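Local coordinates for membrane-associated lipoprotein (Ureaplasma parvum, PDB 3K63) that is of unknown function but is a membrane-associated lipoprotein, here represented by its Lipoprotein_17 domain, and may bind lipid, at residues 15-20 against 79-84. Sequence-based numbering, arbitrary orientation.
Sequences DTFDFK and LKLSLM
The backbone N of Phe-19, whose ring meets Leu-81, hydrogen-bonds to Tyr-29 OH, and Asp-18 OD1 binds the same hydroxyl. Two groups thus grip this oxygen beside the contact. Between 15-20 and 79-84 themselves there is no hydrogen bond, and the contact is wholly apolar. Leu-81 CD2 touches both phenylalanines: it is 4.2 Å from Phe-19 CE1 and 4.4 Å from Phe-17 CZ. Leu-83 CD2 comes within 4.2 Å of Phe-17 CZ, so the far end of that ring meets one methyl from each leucine. Both methyls meet the rings obliquely. The chi1 of Phe-17 (73°) sets CG between N and C of its own backbone, and this brings CZ up to the leucines. The axes of 17-20 and 79-84 come no closer than 12.2 Å and run at 107° to each other, so the side chains must span the gap. Ile-60 of strand 56-64 touches Phe-19, Leu-81 and Leu-83, and Ile-58 of the same strand touches Phe-17. All four touching residues are buried, close to the centre of the chain. The arrangement is consistent with a hydrophobic core between two beta sheets whose facing strands cross at a steep angle, here the two-stranded sheet with 17-21 and the three-stranded antiparallel sheet centred on 79-87.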
loop_
_atom_site.group_PDB
_atom_site.type_symbol
_atom_site.label_atom_id
_atom_site.label_comp_id
_atom_site.label_asym_id
_atom_site.label_seq_id
_atom_site.Cartn_x
_atom_site.Cartn_y
_atom_site.Cartn_z
ATOM N N ASP A 15 8.996 -7.184 2.324
ATOM C CA ASP A 15 9.439 -8.548 2.582
ATOM C C ASP A 15 8.906 -9.422 1.450
ATOM O O ASP A 15 9.627 -9.737 0.493
ATOM C CB ASP A 15 8.893 -9.041 3.928
ATOM C CG ASP A 15 9.261 -10.493 4.220
ATOM O OD1 ASP A 15 10.255 -10.990 3.645
ATOM O OD2 ASP A 15 8.563 -11.132 5.042
ATOM N N THR A 16 7.629 -9.785 1.564
ATOM C CA THR A 16 6.956 -10.608 0.567
ATOM C C THR A 16 6.848 -9.907 -0.774
ATOM O O THR A 16 6.982 -10.541 -1.820
ATOM C CB THR A 16 5.543 -10.957 0.999
ATOM O OG1 THR A 16 5.554 -11.366 2.373
ATOM C CG2 THR A 16 4.999 -12.090 0.125
ATOM N N PHE A 17 6.579 -8.607 -0.748
ATOM C CA PHE A 17 6.456 -7.854 -1.986
ATOM C C PHE A 17 6.692 -6.369 -1.783
ATOM O O PHE A 17 6.752 -5.864 -0.662
ATOM C CB PHE A 17 5.061 -8.024 -2.595
ATOM C CG PHE A 17 3.978 -7.276 -1.850
ATOM C CD1 PHE A 17 3.606 -7.663 -0.567
ATOM C CD2 PHE A 17 3.338 -6.175 -2.428
ATOM C CE1 PHE A 17 2.618 -6.972 0.134
ATOM C CE2 PHE A 17 2.345 -5.475 -1.732
ATOM C CZ PHE A 17 1.986 -5.880 -0.445
ATOM N N ASP A 18 6.811 -5.680 -2.902
ATOM C CA ASP A 18 6.986 -4.250 -2.918
ATOM C C ASP A 18 6.139 -3.777 -4.082
ATOM O O ASP A 18 5.735 -4.578 -4.935
ATOM C CB ASP A 18 8.445 -3.882 -3.160
ATOM C CG ASP A 18 9.290 -3.971 -1.899
ATOM O OD1 ASP A 18 8.848 -3.464 -0.841
ATOM O OD2 ASP A 18 10.410 -4.533 -1.965
ATOM N N PHE A 19 5.839 -2.488 -4.109
ATOM C CA PHE A 19 5.057 -1.950 -5.202
ATOM C C PHE A 19 5.737 -0.686 -5.672
ATOM O O PHE A 19 6.542 -0.080 -4.963
ATOM C CB PHE A 19 3.617 -1.635 -4.772
ATOM C CG PHE A 19 3.510 -0.547 -3.742
ATOM C CD1 PHE A 19 3.376 -0.860 -2.390
ATOM C CD2 PHE A 19 3.544 0.792 -4.119
ATOM C CE1 PHE A 19 3.274 0.142 -1.426
ATOM C CE2 PHE A 19 3.445 1.810 -3.170
ATOM C CZ PHE A 19 3.309 1.485 -1.815
ATOM N N LYS A 20 5.418 -0.301 -6.891
ATOM C CA LYS A 20 5.970 0.896 -7.448
ATOM C C LYS A 20 4.786 1.447 -8.215
ATOM O O LYS A 20 4.038 0.695 -8.839
ATOM C CB LYS A 20 7.141 0.544 -8.367
ATOM C CG LYS A 20 8.250 1.590 -8.340
ATOM C CD LYS A 20 9.518 1.193 -9.109
ATOM C CE LYS A 20 9.343 1.372 -10.617
ATOM N NZ LYS A 20 10.583 0.969 -11.346
ATOM N N LEU A 79 -0.422 4.238 5.541
ATOM C CA LEU A 79 -1.452 3.959 4.547
ATOM C C LEU A 79 -2.067 2.613 4.873
ATOM O O LEU A 79 -1.447 1.769 5.527
ATOM C CB LEU A 79 -0.867 3.904 3.134
ATOM C CG LEU A 79 -0.601 5.186 2.344
ATOM C CD1 LEU A 79 0.298 4.838 1.165
ATOM C CD2 LEU A 79 -1.895 5.816 1.863
ATOM N N LYS A 80 -3.300 2.423 4.432
ATOM C CA LYS A 80 -4.016 1.182 4.645
ATOM C C LYS A 80 -4.097 0.590 3.243
ATOM O O LYS A 80 -4.732 1.155 2.348
ATOM C CB LYS A 80 -5.404 1.506 5.193
ATOM C CG LYS A 80 -6.221 0.294 5.624
ATOM C CD LYS A 80 -7.548 0.639 6.349
ATOM C CE LYS A 80 -7.287 1.169 7.758
ATOM N NZ LYS A 80 -8.544 1.457 8.526
ATOM N N LEU A 81 -3.417 -0.528 3.039
ATOM C CA LEU A 81 -3.411 -1.194 1.742
ATOM C C LEU A 81 -4.523 -2.229 1.627
ATOM O O LEU A 81 -4.559 -3.216 2.365
ATOM C CB LEU A 81 -2.073 -1.885 1.511
ATOM C CG LEU A 81 -0.969 -1.097 0.817
ATOM C CD1 LEU A 81 -0.560 0.073 1.680
ATOM C CD2 LEU A 81 0.224 -2.026 0.540
ATOM N N SER A 82 -5.437 -2.008 0.698
ATOM C CA SER A 82 -6.526 -2.942 0.506
ATOM C C SER A 82 -5.984 -3.955 -0.502
ATOM O O SER A 82 -5.702 -3.600 -1.647
ATOM C CB SER A 82 -7.741 -2.206 -0.046
ATOM O OG SER A 82 -8.868 -3.051 -0.141
ATOM N N LEU A 83 -5.841 -5.209 -0.071
ATOM C CA LEU A 83 -5.287 -6.265 -0.908
ATOM C C LEU A 83 -6.239 -7.317 -1.417
ATOM O O LEU A 83 -7.262 -7.617 -0.795
ATOM C CB LEU A 83 -4.195 -6.990 -0.145
ATOM C CG LEU A 83 -3.111 -6.149 0.510
ATOM C CD1 LEU A 83 -2.345 -7.012 1.513
ATOM C CD2 LEU A 83 -2.196 -5.595 -0.565
HETATM N N MSE A 84 -5.897 -7.877 -2.570
HETATM C CA MSE A 84 -6.674 -8.965 -3.129
HETATM C C MSE A 84 -5.658 -10.095 -3.206
HETATM O O MSE A 84 -4.628 -9.965 -3.865
HETATM C CB MSE A 84 -7.187 -8.638 -4.522
HETATM C CG MSE A 84 -8.021 -9.744 -5.106
HETATM SE SE MSE A 84 -8.851 -9.320 -6.783
HETATM C CE MSE A 84 -7.215 -9.157 -7.816
#